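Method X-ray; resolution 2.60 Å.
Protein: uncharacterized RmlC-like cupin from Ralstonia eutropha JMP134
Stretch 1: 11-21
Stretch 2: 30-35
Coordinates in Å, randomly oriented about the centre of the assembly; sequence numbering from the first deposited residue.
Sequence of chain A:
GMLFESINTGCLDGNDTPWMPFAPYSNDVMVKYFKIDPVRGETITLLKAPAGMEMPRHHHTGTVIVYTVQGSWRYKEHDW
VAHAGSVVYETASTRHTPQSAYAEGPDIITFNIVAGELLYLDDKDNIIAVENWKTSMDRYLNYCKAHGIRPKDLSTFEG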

ATOM      1  N   CYS A  11       3.079   8.705 -18.025  1.00 48.12           N
ATOM      2  CA  CYS A  11       4.444   9.175 -17.972  1.00 47.04           C
ATOM      3  C   CYS A  11       4.460  10.687 -17.981  1.00 45.65           C
ATOM      4  O   CYS A  11       3.865  11.280 -18.875  1.00 44.77           O
ATOM      5  CB  CYS A  11       5.207   8.671 -19.187  1.00 47.18           C
ATOM      6  SG  CYS A  11       6.882   9.305 -19.291  1.00 48.73           S
ATOM      7  N   LEU A  12       5.121  11.289 -16.990  1.00 45.19           N
ATOM      8  CA  LEU A  12       5.253  12.740 -16.869  1.00 44.20           C
ATOM      9  C   LEU A  12       6.739  13.022 -16.984  1.00 43.55           C
ATOM     10  O   LEU A  12       7.522  12.592 -16.125  1.00 41.17           O
ATOM     11  CB  LEU A  12       4.665  13.234 -15.549  1.00 44.86           C
ATOM     12  CG  LEU A  12       4.616  14.736 -15.271  1.00 45.27           C
ATOM     13  CD1 LEU A  12       3.911  15.523 -16.375  1.00 42.59           C
ATOM     14  CD2 LEU A  12       3.924  14.958 -13.937  1.00 44.20           C
ATOM     15  N   ASP A  13       7.125  13.722 -18.055  1.00 44.42           N
ATOM     16  CA  ASP A  13       8.526  14.031 -18.321  1.00 44.85           C
ATOM     17  C   ASP A  13       8.991  15.129 -17.357  1.00 43.95           C
ATOM     18  O   ASP A  13       8.173  15.905 -16.851  1.00 43.24           O
ATOM     19  CB  ASP A  13       8.725  14.455 -19.787  1.00 45.56           C
ATOM     20  CG  ASP A  13      10.136  14.194 -20.284  1.00 49.14           C
ATOM     21  OD1 ASP A  13      10.511  12.999 -20.391  1.00 53.22           O
ATOM     22  OD2 ASP A  13      10.833  15.159 -20.645  1.00 49.56           O
ATOM     23  N   GLY A  14      10.294  15.168 -17.091  1.00 44.30           N
ATOM     24  CA  GLY A  14      10.896  16.154 -16.184  1.00 45.37           C
ATOM     25  C   GLY A  14      10.548  17.619 -16.430  1.00 46.06           C
ATOM     26  O   GLY A  14      10.320  18.362 -15.480  1.00 46.41           O
ATOM     27  N   ASN A  15      10.455  18.003 -17.701  1.00 46.79           N
ATOM     28  CA  ASN A  15      10.109  19.394 -18.091  1.00 48.30           C
ATOM     29  C   ASN A  15       8.605  19.576 -18.518  1.00 48.65           C
ATOM     30  O   ASN A  15       8.299  20.459 -19.317  1.00 49.83           O
ATOM     31  CB  ASN A  15      11.183  20.015 -19.060  1.00 49.06           C
ATOM     32  CG  ASN A  15      11.593  19.103 -20.192  1.00 49.10           C
ATOM     33  OD1 ASN A  15      10.908  18.137 -20.505  1.00 56.00           O
ATOM     34  ND2 ASN A  15      12.738  19.391 -20.789  1.00 46.26           N
ATOM     35  N   ASP A  16       7.706  18.728 -17.991  1.00 48.50           N
ATOM     36  CA  ASP A  16       6.232  18.825 -18.174  1.00 48.63           C
ATOM     37  C   ASP A  16       5.513  19.100 -16.819  1.00 47.79           C
ATOM     38  O   ASP A  16       4.276  19.063 -16.733  1.00 47.67           O
ATOM     39  CB  ASP A  16       5.659  17.577 -18.862  1.00 49.77           C
ATOM     40  CG  ASP A  16       6.080  17.445 -20.320  1.00 52.20           C
ATOM     41  OD1 ASP A  16       6.531  18.426 -20.957  1.00 51.78           O
ATOM     42  OD2 ASP A  16       5.910  16.330 -20.846  1.00 61.93           O
ATOM     43  N   THR A  17       6.303  19.380 -15.778  1.00 46.74           N
ATOM     44  CA  THR A  17       5.854  19.710 -14.442  1.00 45.28           C
ATOM     45  C   THR A  17       6.938  20.701 -13.958  1.00 44.76           C
ATOM     46  O   THR A  17       8.130  20.379 -14.020  1.00 45.39           O
ATOM     47  CB  THR A  17       5.672  18.471 -13.557  1.00 44.45           C
ATOM     48  OG1 THR A  17       5.344  18.904 -12.234  1.00 46.15           O
ATOM     49  CG2 THR A  17       6.926  17.608 -13.516  1.00 42.91           C
ATOM     50  N   PRO A  18       6.545  21.913 -13.507  1.00 43.90           N
ATOM     51  CA  PRO A  18       7.596  22.868 -13.129  1.00 42.51           C
ATOM     52  C   PRO A  18       8.265  22.700 -11.761  1.00 42.34           C
ATOM     53  O   PRO A  18       7.664  22.152 -10.832  1.00 42.12           O
ATOM     54  CB  PRO A  18       6.837  24.209 -13.121  1.00 42.42           C
ATOM     55  CG  PRO A  18       5.479  23.870 -12.743  1.00 41.83           C
ATOM     56  CD  PRO A  18       5.200  22.500 -13.311  1.00 43.51           C
ATOM     57  N   TRP A  19       9.528  23.150 -11.688  1.00 42.60           N
ATOM     58  CA  TRP A  19      10.278  23.222 -10.446  1.00 40.78           C
ATOM     59  C   TRP A  19       9.646  24.429  -9.808  1.00 39.61           C
ATOM     60  O   TRP A  19       9.410  25.418 -10.505  1.00 38.83           O
ATOM     61  CB  TRP A  19      11.771  23.490 -10.595  1.00 40.96           C
ATOM     62  CG  TRP A  19      12.629  22.325 -10.848  1.00 41.33           C
ATOM     63  CD1 TRP A  19      13.213  21.963 -12.018  1.00 39.83           C
ATOM     64  CD2 TRP A  19      13.047  21.368  -9.869  1.00 44.09           C
ATOM     65  NE1 TRP A  19      13.977  20.831 -11.835  1.00 40.83           N
ATOM     66  CE2 TRP A  19      13.893  20.443 -10.521  1.00 43.78           C
ATOM     67  CE3 TRP A  19      12.786  21.203  -8.496  1.00 43.34           C
ATOM     68  CZ2 TRP A  19      14.469  19.346  -9.853  1.00 43.84           C
ATOM     69  CZ3 TRP A  19      13.363  20.118  -7.825  1.00 42.77           C
ATOM     70  CH2 TRP A  19      14.199  19.203  -8.507  1.00 43.30           C
HETATM   71  N   MSE A  20       9.380  24.373  -8.513  1.00 40.02           N
HETATM   72  CA  MSE A  20       8.756  25.496  -7.821  1.00 39.84           C
HETATM   73  C   MSE A  20       9.237  25.611  -6.381  1.00 40.84           C
HETATM   74  O   MSE A  20       9.525  24.592  -5.763  1.00 41.32           O
HETATM   75  CB  MSE A  20       7.239  25.343  -7.863  1.00 40.65           C
HETATM   76  CG  MSE A  20       6.675  24.054  -7.217  1.00 37.13           C
HETATM   77 SE   MSE A  20       4.751  23.908  -7.377  0.75 36.16          SE
HETATM   78  CE  MSE A  20       4.420  25.355  -6.654  1.00 42.61           C
ATOM     79  N   PRO A  21       9.295  26.841  -5.840  1.00 41.72           N
ATOM     80  CA  PRO A  21       9.750  27.016  -4.464  1.00 42.66           C
ATOM     81  C   PRO A  21       8.741  26.429  -3.496  1.00 43.70           C
ATOM     82  O   PRO A  21       7.535  26.457  -3.776  1.00 43.38           O
ATOM     83  CB  PRO A  21       9.834  28.533  -4.302  1.00 41.95           C
ATOM     84  CG  PRO A  21       9.001  29.085  -5.368  1.00 43.04           C
ATOM     85  CD  PRO A  21       8.921  28.125  -6.462  1.00 42.80           C
HETATM   86  N   MSE A  30      13.428  23.827  -3.510  1.00 44.26           N
HETATM   87  CA  MSE A  30      12.554  23.660  -4.682  1.00 42.60           C
HETATM   88  C   MSE A  30      11.928  22.274  -4.642  1.00 41.97           C
HETATM   89  O   MSE A  30      12.521  21.350  -4.098  1.00 41.82           O
HETATM   90  CB  MSE A  30      13.321  23.785  -6.001  1.00 42.71           C
HETATM   91  CG  MSE A  30      14.195  25.021  -6.183  1.00 40.81           C
HETATM   92 SE   MSE A  30      13.172  26.647  -6.256  0.75 41.28          SE
HETATM   93  CE  MSE A  30      12.184  26.346  -7.942  1.00 41.30           C
ATOM     94  N   VAL A  31      10.749  22.140  -5.247  1.00 42.16           N
ATOM     95  CA  VAL A  31      10.007  20.881  -5.334  1.00 42.25           C
ATOM     96  C   VAL A  31       9.426  20.749  -6.742  1.00 43.19           C
ATOM     97  O   VAL A  31       9.148  21.760  -7.377  1.00 44.28           O
ATOM     98  CB  VAL A  31       8.876  20.806  -4.266  1.00 42.31           C
ATOM     99  CG1 VAL A  31       7.872  21.950  -4.440  1.00 40.55           C
ATOM    100  CG2 VAL A  31       8.154  19.444  -4.286  1.00 39.59           C
ATOM    101  N   LYS A  32       9.307  19.518  -7.241  1.00 43.74           N
ATOM    102  CA  LYS A  32       8.708  19.226  -8.546  1.00 44.27           C
ATOM    103  C   LYS A  32       7.718  18.093  -8.279  1.00 43.61           C
ATOM    104  O   LYS A  32       8.129  17.037  -7.812  1.00 42.48           O
ATOM    105  CB  LYS A  32       9.761  18.844  -9.592  1.00 44.73           C
ATOM    106  CG  LYS A  32       9.187  18.503 -10.998  1.00 46.70           C
ATOM    107  CD  LYS A  32      10.237  18.107 -12.031  1.00 45.16           C
ATOM    108  CE  LYS A  32      11.073  19.279 -12.498  1.00 48.89           C
ATOM    109  NZ  LYS A  32      12.131  18.860 -13.472  1.00 47.75           N
ATOM    110  N   TYR A  33       6.433  18.317  -8.563  1.00 43.27           N
ATOM    111  CA  TYR A  33       5.381  17.314  -8.338  1.00 43.59           C
ATOM    112  C   TYR A  33       5.104  16.440  -9.564  1.00 43.89           C
ATOM    113  O   TYR A  33       4.808  16.964 -10.640  1.00 43.40           O
ATOM    114  CB  TYR A  33       4.073  17.992  -7.895  1.00 43.69           C
ATOM    115  CG  TYR A  33       4.204  18.677  -6.561  1.00 42.92           C
ATOM    116  CD1 TYR A  33       4.127  17.938  -5.387  1.00 42.20           C
ATOM    117  CD2 TYR A  33       4.411  20.056  -6.465  1.00 40.65           C
ATOM    118  CE1 TYR A  33       4.260  18.539  -4.150  1.00 40.33           C
ATOM    119  CE2 TYR A  33       4.537  20.671  -5.220  1.00 40.12           C
ATOM    120  CZ  TYR A  33       4.457  19.897  -4.071  1.00 42.06           C
ATOM    121  OH  TYR A  33       4.596  20.448  -2.836  1.00 43.88           O
ATOM    122  N   PHE A  34       5.207  15.120  -9.381  1.00 44.16           N
ATOM    123  CA  PHE A  34       4.930  14.117 -10.423  1.00 44.46           C
ATOM    124  C   PHE A  34       3.591  13.417 -10.216  1.00 45.59           C
ATOM    125  O   PHE A  34       2.916  13.116 -11.194  1.00 48.14           O
ATOM    126  CB  PHE A  34       6.046  13.074 -10.501  1.00 44.23           C
ATOM    127  CG  PHE A  34       7.324  13.609 -11.067  1.00 45.18           C
ATOM    128  CD1 PHE A  34       7.546  13.586 -12.439  1.00 45.31           C
ATOM    129  CD2 PHE A  34       8.294  14.151 -10.244  1.00 46.19           C
ATOM    130  CE1 PHE A  34       8.720  14.078 -12.980  1.00 42.96           C
ATOM    131  CE2 PHE A  34       9.475  14.651 -10.780  1.00 48.22           C
ATOM    132  CZ  PHE A  34       9.688  14.611 -12.152  1.00 46.16           C
ATOM    133  N   LYS A  35       3.229  13.117  -8.969  1.00 45.56           N
ATOM    134  CA  LYS A  35       1.975  12.451  -8.677  1.00 45.53           C
ATOM    135  C   LYS A  35       1.497  12.943  -7.314  1.00 44.69           C
ATOM    136  O   LYS A  35       2.318  13.204  -6.457  1.00 42.65           O
ATOM    137  CB  LYS A  35       2.196  10.935  -8.662  1.00 46.41           C
ATOM    138  CG  LYS A  35       1.020  10.090  -9.129  1.00 51.33           C
ATOM    139  CD  LYS A  35       0.899  10.238 -10.656  1.00 59.46           C
ATOM    140  CE  LYS A  35      -0.233   9.481 -11.239  1.00 59.37           C
ATOM    141  NZ  LYS A  35      -0.397   9.869 -12.674  1.00 64.59           N
TER
HETATM  142  O   HOH W   1       5.406  20.478  -9.873  1.00 47.05           O

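Stretches 11-21 and 30-35 pair as antiparallel strands at one end. Met20 and Val31 form the hydrogen-bonded pair, Met20 N to Val31 O at 2.9 Å and Val31 N to Met20 O at 2.8 Å, and their side chains lie on the same face of the sheet, with Met20 CG 3.7 Å from Val31 CG1. Selenomethionine Met20, p at chi1 and t at chi2, brings SE to the edge of the Tyr33 ring, 3.9 Å from CE2.

Beyond this ladder the strands separate, and side chains and a water make the links. Thr17 is t at chi1. Its OG1 donates to Tyr33 O (2.6 Å) and accepts from a water that also donates to Pro18 O and accepts from Tyr33 N, while its CG2 sits over the face of Phe34, 4.3 Å from the ring centroid. The small, two-natured threonine thus serves backbone and ring at once.

Lys32 starts sideways, but its chain, t, t, m, t, carries the ammonium to Gly14 O, where NZ donates at 2.7 Å. On the way CE, polarized by the neighbouring charge, lies over the five-membered ring of Trp19, 3.4 Å from its centroid. Trp19, m at chi1, also packs CE3 against Met30 CB at 3.6 Å.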